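Local coordinates for protein probable oxidoreductase (Pseudomonas aeruginosa, PDB 4B7C) that is a probable NADP-dependent oxidoreductase of the medium-chain dehydrogenase/reductase family, with a Rossmann-fold cofactor domain, at residues T152-G157 with D220-N225. Sequence-based numbering, arbitrary orientation.
Sequences TVVISG and DVFFDN
The Phe-222 ring meets Val-154 with its edge: CD1 lies 3.3 Å from Val-154 O, near the ring plane, and also touches Val-154 CG1. With CG anti to its own backbone N, the ring reaches on along the sheet, where CZ and CE1 approach Ser-156 CB obliquely. Asp-224 CA sits above one face of this ring, offset toward the rim. On the other side of the sheet, Phe-223 has Asn-225 CG at its ring edge, in plane, while Ile-155 CG2 packs 4.2 Å from Phe-223 CB; Val-153 CG2 and Val-221 CB meet on that same side.

Strands 152-155 and 221-224 run parallel, their axes 15° apart in direction and 4.7 Å apart at closest approach; hydrogen bonds join them from Val-221 N to Thr-152 O, Val-154 N to Val-221 O, Phe-223 N to Val-154 O and Ser-156 N to Phe-223 O. These strands form the central pair of a six-stranded parallel sheet in order 3-2-1-4-5-6, the Rossmann fold. Helix 161-172 covers the Ile-155 and Phe-223 side, and helix 228-235 covers Phe-222.

Polar groups close both ends. At the start, Asp-220 OD2 accepts from Thr-152 N through its anti lone pair (2.8 Å, 170° at hydrogen), and Thr-152 O takes a second donor, Asp-220 N. At the C-terminal end, Ser-156 OG donates to Asp-224 OD1 (2.8 Å), and that oxygen also accepts hydrogen bonds from the backbone N of Val-226 and Gly-227. Asn-225 ND2 donates to Ser-156 O at 2.9 Å, the acceptor only 8° out of the amide plane.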
loop_
_atom_site.group_PDB
_atom_site.type_symbol
_atom_site.label_atom_id
_atom_site.label_comp_id
_atom_site.label_asym_id
_atom_site.label_seq_id
_atom_site.Cartn_x
_atom_site.Cartn_y
_atom_site.Cartn_z
ATOM N N THR B 152 -8.896 14.026 -9.177
ATOM C CA THR B 152 -9.516 12.983 -9.984
ATOM C C THR B 152 -9.649 11.701 -9.170
ATOM O O THR B 152 -8.660 11.137 -8.685
ATOM C CB THR B 152 -8.731 12.724 -11.288
ATOM O OG1 THR B 152 -8.778 13.907 -12.098
ATOM C CG2 THR B 152 -9.329 11.585 -12.073
ATOM N N VAL B 153 -10.895 11.268 -9.017
ATOM C CA VAL B 153 -11.238 10.072 -8.278
ATOM C C VAL B 153 -11.738 9.011 -9.228
ATOM O O VAL B 153 -12.695 9.226 -9.980
ATOM C CB VAL B 153 -12.323 10.357 -7.222
ATOM C CG1 VAL B 153 -12.685 9.082 -6.477
ATOM C CG2 VAL B 153 -11.831 11.419 -6.261
ATOM N N VAL B 154 -11.089 7.856 -9.198
ATOM C CA VAL B 154 -11.523 6.704 -9.970
ATOM C C VAL B 154 -12.108 5.627 -9.057
ATOM O O VAL B 154 -11.578 5.329 -7.974
ATOM C CB VAL B 154 -10.371 6.118 -10.799
ATOM C CG1 VAL B 154 -10.797 4.822 -11.469
ATOM C CG2 VAL B 154 -9.879 7.140 -11.814
ATOM N N ILE B 155 -13.237 5.072 -9.482
ATOM C CA ILE B 155 -13.968 4.110 -8.690
ATOM C C ILE B 155 -14.166 2.814 -9.464
ATOM O O ILE B 155 -14.772 2.807 -10.541
ATOM C CB ILE B 155 -15.346 4.698 -8.275
ATOM C CG1 ILE B 155 -15.265 6.204 -7.891
ATOM C CG2 ILE B 155 -15.998 3.801 -7.228
ATOM C CD1 ILE B 155 -15.987 6.531 -6.610
ATOM N N SER B 156 -13.664 1.706 -8.922
ATOM C CA SER B 156 -13.941 0.380 -9.488
ATOM C C SER B 156 -15.215 -0.206 -8.871
ATOM O O SER B 156 -15.647 0.215 -7.797
ATOM C CB SER B 156 -12.763 -0.574 -9.306
ATOM O OG SER B 156 -12.579 -0.923 -7.948
ATOM N N GLY B 157 -15.802 -1.191 -9.554
ATOM C CA GLY B 157 -17.121 -1.721 -9.191
ATOM C C GLY B 157 -18.116 -0.581 -9.014
ATOM O O GLY B 157 -18.943 -0.591 -8.103
ATOM N N ASP B 220 -5.810 10.624 -8.619
ATOM C CA ASP B 220 -5.460 11.050 -7.253
ATOM C C ASP B 220 -5.980 10.103 -6.184
ATOM O O ASP B 220 -5.328 9.885 -5.164
ATOM C CB ASP B 220 -6.019 12.436 -6.966
ATOM C CG ASP B 220 -5.403 13.499 -7.851
ATOM O OD1 ASP B 220 -4.177 13.709 -7.737
ATOM O OD2 ASP B 220 -6.146 14.107 -8.659
ATOM N N VAL B 221 -7.188 9.595 -6.396
ATOM C CA VAL B 221 -7.783 8.617 -5.482
ATOM C C VAL B 221 -8.351 7.477 -6.278
ATOM O O VAL B 221 -9.122 7.691 -7.223
ATOM C CB VAL B 221 -8.902 9.208 -4.610
ATOM C CG1 VAL B 221 -9.523 8.113 -3.748
ATOM C CG2 VAL B 221 -8.376 10.345 -3.757
ATOM N N PHE B 222 -7.954 6.269 -5.918
ATOM C CA PHE B 222 -8.570 5.071 -6.457
ATOM C C PHE B 222 -9.310 4.335 -5.348
ATOM O O PHE B 222 -8.719 3.864 -4.363
ATOM C CB PHE B 222 -7.554 4.154 -7.140
ATOM C CG PHE B 222 -8.150 2.894 -7.704
ATOM C CD1 PHE B 222 -9.337 2.927 -8.433
ATOM C CD2 PHE B 222 -7.534 1.671 -7.523
ATOM C CE1 PHE B 222 -9.882 1.773 -8.953
ATOM C CE2 PHE B 222 -8.072 0.511 -8.046
ATOM C CZ PHE B 222 -9.254 0.560 -8.755
ATOM N N PHE B 223 -10.622 4.245 -5.527
ATOM C CA PHE B 223 -11.508 3.508 -4.633
ATOM C C PHE B 223 -11.692 2.140 -5.237
ATOM O O PHE B 223 -12.411 1.982 -6.234
ATOM C CB PHE B 223 -12.858 4.250 -4.494
ATOM C CG PHE B 223 -13.715 3.784 -3.339
ATOM C CD1 PHE B 223 -14.248 2.514 -3.307
ATOM C CD2 PHE B 223 -14.019 4.646 -2.295
ATOM C CE1 PHE B 223 -15.039 2.100 -2.246
ATOM C CE2 PHE B 223 -14.813 4.236 -1.236
ATOM C CZ PHE B 223 -15.306 2.962 -1.202
ATOM N N ASP B 224 -11.091 1.131 -4.613
ATOM C CA ASP B 224 -11.066 -0.226 -5.177
ATOM C C ASP B 224 -11.987 -1.215 -4.480
ATOM O O ASP B 224 -11.824 -1.528 -3.294
ATOM C CB ASP B 224 -9.639 -0.799 -5.194
ATOM C CG ASP B 224 -9.526 -2.060 -6.052
ATOM O OD1 ASP B 224 -10.407 -2.313 -6.909
ATOM O OD2 ASP B 224 -8.535 -2.798 -5.904
ATOM N N ASN B 225 -12.963 -1.701 -5.242
ATOM C CA ASN B 225 -13.894 -2.737 -4.787
ATOM C C ASN B 225 -13.668 -4.079 -5.450
ATOM O O ASN B 225 -14.281 -5.062 -5.067
ATOM C CB ASN B 225 -15.345 -2.309 -5.060
ATOM C CG ASN B 225 -15.738 -1.086 -4.270
ATOM O OD1 ASN B 225 -15.741 -1.118 -3.037
ATOM N ND2 ASN B 225 -16.040 0.011 -4.968
#